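Local coordinates for aldose-aldose oxidoreductase (Caulobacter crescentus, PDB 5A04), which probably oxidises one aldose while reducing another, using a bound NADP(H) cofactor at a site that also binds glucose, at residues Thr159-Ile165 with Tyr243-Arg249; Glu222-Phe227 with Ile327-Ala331; Ser266-Gln270 with Asn291-Ala295. One frame throughout, in Å; residues are numbered along the deposited sequence.

Contact 1: Thr159-Ile165 with Tyr243-Arg249; sequences TDHGFTI and YSVNCNR
An antiparallel strand pair in the large mixed sheet of the C-terminal alpha/beta domain joins Thr159-Ile165 to Tyr243-Arg249, and it carries a classic beta bulge. Asn248 and Arg249 both face Asp160 there. Backbone bonds link Asp160 with Arg249 and Gly162 with Cys247. At the bulge Arg249 O takes two donors from opposite faces of its plane: Thr159 OG1 at 2.9 Å and Asp160 N. Thr159 OG1 lies anti to its own backbone N (chi1 177°), and this brings the hydroxyl back to the neighbouring strand.

Asp160 and Arg249 also pair through their side chains, which run side by side. Arg249 NE meets Asp160 OD2 at 2.8 Å from above the carboxylate plane, while NH2 comes to the same oxygen nearly end-on at 2.9 Å. A leucine in place of Arg249 would probably leave the buried Asp160 carboxylate without its charged mate next to the second subunit, whose Val158 packs on both residues. On the other face of the sheet His161 packs against Asn248, and both bond to Thr265, a glucose-pocket residue.

Beyond the paired strands, the chain at Asn246 turns its side chain in to hold the loop. Its OD1 accepts from Thr164 N at 3.1 Å, and a water bridges Thr164 OG1 and Asn246 ND2. Ile165 N donates to Tyr243 O. Phe163, which touches the bound glucose, receives the edge of Tyr243 on its ring face in an offset edge-to-face pair, planes 76° apart. Ile165 lies over a face of the Tyr243 ring, with its CD1 3.8 Å from the ring centroid.

Contact 2: Glu222-Phe227 with Ile327-Ala331; sequences EDIINF and IYRAA
Apolar contacts carry most of the join between Glu222-Phe227 and Ile327-Ala331. Ile327 reaches down from the helix between Ile225 and Phe227, and its two branches part. CD1 stands over the centre of the Phe227 ring in a CH-pi contact, 3.6 Å from the centroid. CG2 goes to the other side chain and meets Ile225 CD1 at 3.7 Å. Ile225 CD1 is shared. Ile225 CG1 is anti to the backbone N (chi1 -177°), which extends CD1 toward the helix, where it also touches Tyr328 CD1 at 3.7 Å and Ala331 CB at 4.0 Å. Leu183 adds to this apolar layer, touching Ile225, Ile327 and Tyr328.

One polar bond crosses at the start of the strand segment. Tyr328 OH donates to Glu222 OE2 at 2.7 Å. It arrives on the syn side of the carboxylate, 32° out of its plane. The Glu222 chain bends at chi2, and this turns the carboxylate toward the tyrosine. Carboxylate and ring planes stand 79° apart, and OE2 sits at the ring's edge. The buried carboxylate has further donors: Leu183 N also bonds to OE2, and Gly181 N to OE1. These amides would probably help to stabilise its negative charge. The same group thus ties the start of helix 182-198 to the helix of Tyr328.

The opposite side of the strand belongs to the dimer. The Asn226 side chain starts out away from the helix and packs on Asn238 of the second subunit, and its backbone O accepts from Gln228 NE2 of that subunit. The helix segment runs roughly across the strand segment. Such a sheet, with helices packed on one face and the partner subunit on the other, is characteristic of the C-terminal alpha/beta domain of this oxidoreductase family.

Contact 3: Ser266-Gln270 with Asn291-Ala295; sequences SYQGQ and NQFSA. With NDP (NADPH dihydro-nicotinamide-adenine-dinucleotide phosphate), chain G.
Tyr267 runs from the loop Ser266-Gln270 past Phe293 to the cofactor. Its CB meets Phe293 CZ at 3.8 Å. CG lies slightly farther from the same atom, and CD1 is again 3.8 Å from it, near the plane of the Phe293 ring. The rings are oblique, with planes 66° apart. Farther out, CE1 comes to 3.6 Å from the carboxamide oxygen O7N of NADPH, which lies at the edge of the tyrosine ring. OH, at the tip, is 3.2 Å from C4N, the nicotinamide carbon that carries the hydride. The side chain also touches the bound glucose.

Gln292 fixes the backbone behind this ring. Its extended chain brings NE2 to Ser266 O at 3.1 Å, in the carbonyl plane and on a lone pair, and NE2 makes a weak bond to Tyr267 O. Gln270 NE2 is a second donor to Ser266 O. Arg132, which binds NADPH, donates to Gln292 OE1. Asn291 N-caps helix 292-306: its OD1 accepts from Ser294 N at 2.9 Å. The arrangement is an active-site loop braced by a capped helix start, where the nicotinamide and sugar pockets meet.

Overall arrangement
Contacts 1 and 2 are buried and share the large mixed sheet. Contact 1 joins two of its strands, whereas contact 2 packs a helix across a third. They touch through Asp223, which probably bonds to Tyr243 N and to Ser244 OG, and both reach the second subunit. Contact 3 is only partly buried and meets no other protein chain. It lies across the chain's centre from contact 2, with nearest atoms about 16 Å apart. Backbone ladders and an ion pair mark contact 1, apolar branches contact 2, and amide-to-carbonyl bonds contact 3. Glucose is touched from contact 1 by Phe163 and from contact 3 by Tyr267.

Contact 1: Thr159-Ile165 with Tyr243-Arg249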
loop_
_atom_site.group_PDB
_atom_site.type_symbol
_atom_site.label_atom_id
_atom_site.label_comp_id
_atom_site.label_asym_id
_atom_site.label_seq_id
_atom_site.Cartn_x
_atom_site.Cartn_y
_atom_site.Cartn_z
ATOM N N THR A 159 -3.285 3.140 -1.546
ATOM C CA THR A 159 -3.203 4.589 -1.409
ATOM C C THR A 159 -2.709 4.981 -0.020
ATOM O O THR A 159 -3.161 4.447 1.007
ATOM C CB THR A 159 -4.579 5.263 -1.739
ATOM O OG1 THR A 159 -4.495 6.679 -1.536
ATOM C CG2 THR A 159 -5.730 4.695 -0.867
ATOM N N ASP A 160 -1.741 5.895 -0.007
ATOM C CA ASP A 160 -1.064 6.327 1.208
ATOM C C ASP A 160 -1.164 7.840 1.334
ATOM O O ASP A 160 -0.803 8.556 0.400
ATOM C CB ASP A 160 0.422 5.943 1.184
ATOM C CG ASP A 160 0.656 4.475 0.914
ATOM O OD1 ASP A 160 -0.202 3.642 1.282
ATOM O OD2 ASP A 160 1.721 4.153 0.335
ATOM N N HIS A 161 -1.651 8.320 2.472
ATOM C CA HIS A 161 -1.670 9.752 2.747
ATOM C C HIS A 161 -1.189 10.029 4.159
ATOM O O HIS A 161 -1.685 9.445 5.129
ATOM C CB HIS A 161 -3.073 10.345 2.552
ATOM C CG HIS A 161 -3.453 10.536 1.115
ATOM N ND1 HIS A 161 -3.992 9.523 0.346
ATOM C CD2 HIS A 161 -3.360 11.614 0.305
ATOM C CE1 HIS A 161 -4.217 9.975 -0.873
ATOM N NE2 HIS A 161 -3.848 11.241 -0.924
ATOM N N GLY A 162 -0.238 10.948 4.280
ATOM C CA GLY A 162 0.286 11.301 5.580
ATOM C C GLY A 162 1.237 12.467 5.465
ATOM O O GLY A 162 1.744 12.765 4.374
ATOM N N PHE A 163 1.458 13.156 6.572
ATOM C CA PHE A 163 2.542 14.129 6.631
ATOM C C PHE A 163 3.089 14.144 8.047
ATOM O O PHE A 163 2.441 13.683 8.980
ATOM C CB PHE A 163 2.097 15.529 6.180
ATOM C CG PHE A 163 1.135 16.221 7.118
ATOM C CD1 PHE A 163 -0.228 15.969 7.051
ATOM C CD2 PHE A 163 1.597 17.166 8.029
ATOM C CE1 PHE A 163 -1.110 16.628 7.899
ATOM C CE2 PHE A 163 0.721 17.826 8.886
ATOM C CZ PHE A 163 -0.631 17.555 8.815
ATOM N N THR A 164 4.306 14.640 8.196
ATOM C CA THR A 164 4.934 14.683 9.501
ATOM C C THR A 164 4.464 15.920 10.228
ATOM O O THR A 164 5.004 17.004 10.030
ATOM C CB THR A 164 6.467 14.683 9.372
ATOM O OG1 THR A 164 6.848 15.646 8.380
ATOM C CG2 THR A 164 6.943 13.327 8.917
ATOM N N ILE A 165 3.439 15.767 11.061
ATOM C CA ILE A 165 2.840 16.920 11.717
ATOM C C ILE A 165 3.797 17.476 12.783
ATOM O O ILE A 165 4.614 16.743 13.336
ATOM C CB ILE A 165 1.461 16.545 12.324
ATOM C CG1 ILE A 165 0.642 17.807 12.633
ATOM C CG2 ILE A 165 1.619 15.608 13.520
ATOM C CD1 ILE A 165 -0.836 17.511 12.906
ATOM N N TYR A 243 0.540 10.479 10.625
ATOM C CA TYR A 243 0.999 11.795 11.046
ATOM C C TYR A 243 2.514 11.791 11.307
ATOM O O TYR A 243 3.056 12.766 11.830
ATOM C CB TYR A 243 0.256 12.237 12.312
ATOM C CG TYR A 243 -0.945 13.156 12.115
ATOM C CD1 TYR A 243 -1.142 13.866 10.938
ATOM C CD2 TYR A 243 -1.870 13.331 13.144
ATOM C CE1 TYR A 243 -2.227 14.726 10.791
ATOM C CE2 TYR A 243 -2.951 14.185 13.009
ATOM C CZ TYR A 243 -3.133 14.880 11.837
ATOM O OH TYR A 243 -4.212 15.730 11.732
ATOM N N SER A 244 3.188 10.690 10.988
ATOM C CA SER A 244 4.626 10.577 11.266
ATOM C C SER A 244 5.460 10.212 10.033
ATOM O O SER A 244 6.667 10.006 10.144
ATOM C CB SER A 244 4.884 9.557 12.391
ATOM O OG SER A 244 4.387 8.261 12.066
ATOM N N VAL A 245 4.830 10.132 8.865
ATOM C CA VAL A 245 5.569 9.990 7.602
ATOM C C VAL A 245 4.936 10.862 6.536
ATOM O O VAL A 245 3.781 11.257 6.660
ATOM C CB VAL A 245 5.609 8.532 7.076
ATOM C CG1 VAL A 245 6.298 7.606 8.058
ATOM C CG2 VAL A 245 4.206 8.027 6.749
ATOM N N ASN A 246 5.685 11.152 5.477
ATOM C CA ASN A 246 5.124 11.876 4.341
ATOM C C ASN A 246 4.814 10.952 3.167
ATOM O O ASN A 246 5.684 10.232 2.675
ATOM C CB ASN A 246 6.080 12.980 3.883
ATOM C CG ASN A 246 6.279 14.039 4.943
ATOM O OD1 ASN A 246 5.340 14.754 5.304
ATOM N ND2 ASN A 246 7.502 14.145 5.451
ATOM N N CYS A 247 3.565 10.978 2.721
ATOM C CA CYS A 247 3.157 10.213 1.563
ATOM C C CYS A 247 1.897 10.808 0.987
ATOM O O CYS A 247 1.073 11.365 1.708
ATOM C CB CYS A 247 2.917 8.745 1.915
ATOM S SG CYS A 247 1.905 8.480 3.414
ATOM N N ASN A 248 1.739 10.665 -0.314
ATOM C CA ASN A 248 0.561 11.199 -0.966
ATOM C C ASN A 248 0.457 10.570 -2.322
ATOM O O ASN A 248 1.056 11.051 -3.281
ATOM C CB ASN A 248 0.632 12.727 -1.089
ATOM C CG ASN A 248 -0.695 13.330 -1.539
ATOM O OD1 ASN A 248 -1.270 12.909 -2.533
ATOM N ND2 ASN A 248 -1.207 14.284 -0.773
ATOM N N ARG A 249 -0.303 9.490 -2.420
ATOM C CA ARG A 249 -0.277 8.733 -3.661
ATOM C C ARG A 249 -1.394 7.728 -3.735
ATOM O O ARG A 249 -1.957 7.326 -2.715
ATOM C CB ARG A 249 1.067 8.002 -3.792
ATOM C CG ARG A 249 1.304 6.954 -2.690
ATOM C CD ARG A 249 2.698 6.337 -2.812
ATOM N NE ARG A 249 2.820 5.128 -1.998
ATOM C CZ ARG A 249 3.546 4.066 -2.337
ATOM N NH1 ARG A 249 4.240 4.061 -3.471
ATOM N NH2 ARG A 249 3.583 3.007 -1.533
HETATM O O HOH W 1 5.445 17.503 5.808
HETATM O O HOH W 2 9.319 16.242 7.017
#

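Contact 2: Glu222-Phe227 with Ile327-Ala331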
loop_
_atom_site.group_PDB
_atom_site.type_symbol
_atom_site.label_atom_id
_atom_site.label_comp_id
_atom_site.label_asym_id
_atom_site.label_seq_id
_atom_site.Cartn_x
_atom_site.Cartn_y
_atom_site.Cartn_z
ATOM N N GLU A 222 -4.761 9.801 17.159
ATOM C CA GLU A 222 -3.913 8.736 16.621
ATOM C C GLU A 222 -2.923 9.245 15.583
ATOM O O GLU A 222 -3.177 10.225 14.873
ATOM C CB GLU A 222 -4.766 7.599 16.025
ATOM C CG GLU A 222 -5.340 7.823 14.621
ATOM C CD GLU A 222 -6.526 8.780 14.564
ATOM O OE1 GLU A 222 -7.065 9.184 15.626
ATOM O OE2 GLU A 222 -6.937 9.130 13.427
ATOM N N ASP A 223 -1.794 8.548 15.507
ATOM C CA ASP A 223 -0.761 8.835 14.521
ATOM C C ASP A 223 -1.031 8.008 13.268
ATOM O O ASP A 223 -1.528 8.538 12.277
ATOM C CB ASP A 223 0.620 8.534 15.109
ATOM C CG ASP A 223 1.729 8.579 14.067
ATOM O OD1 ASP A 223 1.504 9.105 12.959
ATOM O OD2 ASP A 223 2.833 8.098 14.382
ATOM N N ILE A 224 -0.700 6.721 13.312
ATOM C CA ILE A 224 -0.953 5.835 12.175
ATOM C C ILE A 224 -2.234 5.035 12.373
ATOM O O ILE A 224 -2.446 4.438 13.427
ATOM C CB ILE A 224 0.219 4.852 11.937
ATOM C CG1 ILE A 224 1.464 5.613 11.471
ATOM C CG2 ILE A 224 -0.163 3.813 10.885
ATOM C CD1 ILE A 224 2.727 4.732 11.381
ATOM N N ILE A 225 -3.099 5.038 11.369
ATOM C CA ILE A 225 -4.179 4.053 11.345
ATOM C C ILE A 225 -4.390 3.622 9.893
ATOM O O ILE A 225 -4.911 4.357 9.051
ATOM C CB ILE A 225 -5.490 4.576 12.026
ATOM C CG1 ILE A 225 -6.559 3.476 12.033
ATOM C CG2 ILE A 225 -6.011 5.889 11.388
ATOM C CD1 ILE A 225 -7.759 3.810 12.942
ATOM N N ASN A 226 -3.908 2.419 9.599
ATOM C CA ASN A 226 -3.972 1.872 8.251
ATOM C C ASN A 226 -5.192 0.996 8.151
ATOM O O ASN A 226 -5.571 0.347 9.132
ATOM C CB ASN A 226 -2.704 1.077 7.929
ATOM C CG ASN A 226 -1.455 1.928 8.035
ATOM O OD1 ASN A 226 -1.511 3.161 7.885
ATOM N ND2 ASN A 226 -0.316 1.282 8.290
ATOM N N PHE A 227 -5.823 0.970 6.990
ATOM C CA PHE A 227 -7.066 0.224 6.885
ATOM C C PHE A 227 -7.204 -0.480 5.553
ATOM O O PHE A 227 -6.554 -0.128 4.556
ATOM C CB PHE A 227 -8.283 1.134 7.156
ATOM C CG PHE A 227 -8.302 2.422 6.363
ATOM C CD1 PHE A 227 -7.563 3.532 6.778
ATOM C CD2 PHE A 227 -9.109 2.537 5.234
ATOM C CE1 PHE A 227 -7.603 4.740 6.038
ATOM C CE2 PHE A 227 -9.161 3.737 4.510
ATOM C CZ PHE A 227 -8.406 4.830 4.911
ATOM N N ILE A 327 -13.673 2.241 10.578
ATOM C CA ILE A 327 -12.216 2.079 10.669
ATOM C C ILE A 327 -11.765 2.185 12.132
ATOM O O ILE A 327 -11.005 1.348 12.619
ATOM C CB ILE A 327 -11.466 3.124 9.801
ATOM C CG1 ILE A 327 -11.755 2.866 8.318
ATOM C CG2 ILE A 327 -9.943 3.094 10.094
ATOM C CD1 ILE A 327 -11.484 4.095 7.411
ATOM N N TYR A 328 -12.241 3.204 12.838
ATOM C CA TYR A 328 -11.863 3.359 14.230
ATOM C C TYR A 328 -12.339 2.144 15.044
ATOM O O TYR A 328 -11.615 1.642 15.908
ATOM C CB TYR A 328 -12.436 4.659 14.789
ATOM C CG TYR A 328 -11.660 5.912 14.425
ATOM C CD1 TYR A 328 -10.273 5.954 14.519
ATOM C CD2 TYR A 328 -12.326 7.069 14.049
ATOM C CE1 TYR A 328 -9.565 7.123 14.212
ATOM C CE2 TYR A 328 -11.642 8.226 13.738
ATOM C CZ TYR A 328 -10.262 8.254 13.830
ATOM O OH TYR A 328 -9.597 9.425 13.540
ATOM N N ARG A 329 -13.532 1.652 14.735
ATOM C CA ARG A 329 -14.077 0.510 15.469
ATOM C C ARG A 329 -13.288 -0.762 15.164
ATOM O O ARG A 329 -13.004 -1.552 16.068
ATOM C CB ARG A 329 -15.552 0.299 15.142
ATOM C CG ARG A 329 -16.174 -0.898 15.863
ATOM C CD ARG A 329 -17.691 -0.886 15.714
ATOM N NE ARG A 329 -18.245 0.411 16.117
ATOM C CZ ARG A 329 -18.646 0.724 17.351
ATOM N NH1 ARG A 329 -18.573 -0.170 18.327
ATOM N NH2 ARG A 329 -19.130 1.936 17.609
ATOM N N ALA A 330 -12.908 -0.939 13.900
ATOM C CA ALA A 330 -12.161 -2.130 13.500
ATOM C C ALA A 330 -10.818 -2.201 14.199
ATOM O O ALA A 330 -10.384 -3.284 14.586
ATOM C CB ALA A 330 -11.968 -2.166 11.972
ATOM N N ALA A 331 -10.164 -1.053 14.362
ATOM C CA ALA A 331 -8.873 -1.011 15.057
ATOM C C ALA A 331 -9.049 -1.218 16.560
ATOM O O ALA A 331 -8.238 -1.879 17.210
ATOM C CB ALA A 331 -8.162 0.311 14.785
#

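Contact 3: Ser266-Gln270 with Asn291-Ala295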
loop_
_atom_site.group_PDB
_atom_site.type_symbol
_atom_site.label_atom_id
_atom_site.label_comp_id
_atom_site.label_asym_id
_atom_site.label_seq_id
_atom_site.Cartn_x
_atom_site.Cartn_y
_atom_site.Cartn_z
ATOM N N SER A 266 -2.134 16.591 -3.720
ATOM C CA SER A 266 -1.431 17.788 -3.276
ATOM C C SER A 266 -2.019 19.041 -3.931
ATOM O O SER A 266 -2.849 18.942 -4.829
ATOM C CB SER A 266 0.044 17.655 -3.609
ATOM O OG SER A 266 0.192 17.287 -4.966
ATOM N N TYR A 267 -1.597 20.217 -3.477
ATOM C CA TYR A 267 -2.104 21.472 -4.048
ATOM C C TYR A 267 -1.654 21.632 -5.504
ATOM O O TYR A 267 -2.375 22.178 -6.342
ATOM C CB TYR A 267 -1.637 22.675 -3.214
ATOM C CG TYR A 267 -2.072 22.675 -1.756
ATOM C CD1 TYR A 267 -3.251 22.048 -1.347
ATOM C CD2 TYR A 267 -1.310 23.322 -0.786
ATOM C CE1 TYR A 267 -3.647 22.064 -0.016
ATOM C CE2 TYR A 267 -1.700 23.335 0.551
ATOM C CZ TYR A 267 -2.868 22.700 0.927
ATOM O OH TYR A 267 -3.264 22.707 2.249
ATOM N N GLN A 268 -0.442 21.163 -5.789
ATOM C CA GLN A 268 0.084 21.136 -7.143
ATOM C C GLN A 268 1.128 20.028 -7.262
ATOM O O GLN A 268 1.462 19.365 -6.277
ATOM C CB GLN A 268 0.707 22.490 -7.507
ATOM C CG GLN A 268 1.723 22.981 -6.480
ATOM C CD GLN A 268 2.230 24.390 -6.776
ATOM O OE1 GLN A 268 1.872 24.997 -7.789
ATOM N NE2 GLN A 268 3.066 24.914 -5.888
ATOM N N GLY A 269 1.643 19.834 -8.464
ATOM C CA GLY A 269 2.777 18.939 -8.653
ATOM C C GLY A 269 2.439 17.495 -8.975
ATOM O O GLY A 269 3.344 16.656 -9.074
ATOM N N GLN A 270 1.150 17.208 -9.158
ATOM C CA GLN A 270 0.695 15.868 -9.565
ATOM C C GLN A 270 1.497 15.294 -10.736
ATOM O O GLN A 270 1.791 15.994 -11.709
ATOM C CB GLN A 270 -0.786 15.898 -9.958
ATOM C CG GLN A 270 -1.764 15.719 -8.794
ATOM C CD GLN A 270 -1.989 16.987 -7.985
ATOM O OE1 GLN A 270 -1.342 18.020 -8.207
ATOM N NE2 GLN A 270 -2.931 16.921 -7.047
ATOM N N ASN A 291 -7.783 25.641 -12.343
ATOM C CA ASN A 291 -7.178 24.884 -11.254
ATOM C C ASN A 291 -8.241 24.287 -10.334
ATOM O O ASN A 291 -9.390 24.745 -10.315
ATOM C CB ASN A 291 -6.231 25.781 -10.457
ATOM C CG ASN A 291 -6.974 26.857 -9.674
ATOM O OD1 ASN A 291 -7.480 26.596 -8.586
ATOM N ND2 ASN A 291 -7.052 28.072 -10.231
ATOM N N GLN A 292 -7.848 23.278 -9.560
ATOM C CA GLN A 292 -8.811 22.542 -8.733
ATOM C C GLN A 292 -9.559 23.423 -7.717
ATOM O O GLN A 292 -10.704 23.124 -7.369
ATOM C CB GLN A 292 -8.105 21.395 -7.992
ATOM C CG GLN A 292 -6.995 21.838 -7.032
ATOM C CD GLN A 292 -6.270 20.660 -6.388
ATOM O OE1 GLN A 292 -6.907 19.713 -5.917
ATOM N NE2 GLN A 292 -4.932 20.707 -6.381
ATOM N N PHE A 293 -8.924 24.485 -7.229
ATOM C CA PHE A 293 -9.540 25.316 -6.193
ATOM C C PHE A 293 -10.637 26.187 -6.793
ATOM O O PHE A 293 -11.771 26.194 -6.318
ATOM C CB PHE A 293 -8.479 26.175 -5.490
ATOM C CG PHE A 293 -7.316 25.375 -4.994
ATOM C CD1 PHE A 293 -7.408 24.637 -3.823
ATOM C CD2 PHE A 293 -6.141 25.329 -5.720
ATOM C CE1 PHE A 293 -6.334 23.877 -3.385
ATOM C CE2 PHE A 293 -5.060 24.573 -5.283
ATOM C CZ PHE A 293 -5.162 23.845 -4.115
ATOM N N SER A 294 -10.293 26.921 -7.847
ATOM C CA SER A 294 -11.278 27.736 -8.549
ATOM C C SER A 294 -12.395 26.880 -9.124
ATOM O O SER A 294 -13.560 27.286 -9.135
ATOM C CB SER A 294 -10.602 28.524 -9.678
ATOM O OG SER A 294 -9.507 29.259 -9.154
ATOM N N ALA A 295 -12.036 25.703 -9.625
ATOM C CA ALA A 295 -13.041 24.768 -10.132
ATOM C C ALA A 295 -14.004 24.306 -9.029
ATOM O O ALA A 295 -15.205 24.148 -9.260
ATOM C CB ALA A 295 -12.362 23.566 -10.770
HETATM P PA NDP G . -5.876 26.886 10.657
HETATM O O1A NDP G . -5.634 26.565 12.091
HETATM O O2A NDP G . -4.717 27.327 9.807
HETATM O O5B NDP G . -7.060 28.018 10.515
HETATM C C5B NDP G . -8.152 27.638 11.304
HETATM C C4B NDP G . -8.967 28.925 11.499
HETATM O O4B NDP G . -10.263 28.631 12.026
HETATM C C3B NDP G . -8.258 29.841 12.524
HETATM O O3B NDP G . -7.306 30.650 11.909
HETATM C C2B NDP G . -9.426 30.734 12.959
HETATM O O2B NDP G . -9.690 31.675 12.093
HETATM C C1B NDP G . -10.637 29.711 12.859
HETATM N N9A NDP G . -11.053 29.207 14.171
HETATM C C8A NDP G . -12.303 29.352 14.763
HETATM N N7A NDP G . -12.372 28.800 15.990
HETATM C C5A NDP G . -11.097 28.269 16.204
HETATM C C6A NDP G . -10.536 27.565 17.287
HETATM N N6A NDP G . -11.295 27.292 18.403
HETATM N N1A NDP G . -9.237 27.137 17.266
HETATM C C2A NDP G . -8.540 27.448 16.110
HETATM N N3A NDP G . -8.936 28.096 15.009
HETATM C C4A NDP G . -10.249 28.513 15.080
HETATM O O3 NDP G . -6.482 25.439 10.114
HETATM P PN NDP G . -6.425 25.185 8.507
HETATM O O1N NDP G . -6.934 26.319 7.715
HETATM O O2N NDP G . -5.268 24.304 8.092
HETATM O O5D NDP G . -7.709 23.988 8.400
HETATM C C5D NDP G . -8.981 24.518 8.654
HETATM C C4D NDP G . -10.011 23.562 7.988
HETATM O O4D NDP G . -9.660 23.417 6.578
HETATM C C3D NDP G . -9.936 22.111 8.595
HETATM O O3D NDP G . -11.248 21.517 8.596
HETATM C C2D NDP G . -9.052 21.360 7.610
HETATM O O2D NDP G . -9.385 19.985 7.528
HETATM C C1D NDP G . -9.469 22.056 6.267
HETATM N N1N NDP G . -8.366 22.006 5.305
HETATM C C2N NDP G . -8.581 21.513 4.029
HETATM C C3N NDP G . -7.548 21.498 3.136
HETATM C C7N NDP G . -7.769 20.973 1.789
HETATM O O7N NDP G . -6.831 20.781 0.993
HETATM N N7N NDP G . -9.068 20.688 1.380
HETATM C C4N NDP G . -6.186 21.993 3.479
HETATM C C5N NDP G . -6.050 22.457 4.868
HETATM C C6N NDP G . -7.089 22.462 5.702
HETATM P P2B NDP G . -10.098 33.236 12.698
HETATM O O1X NDP G . -11.226 32.879 13.639
HETATM O O2X NDP G . -8.789 33.602 13.327
HETATM O O3X NDP G . -10.487 33.984 11.425
#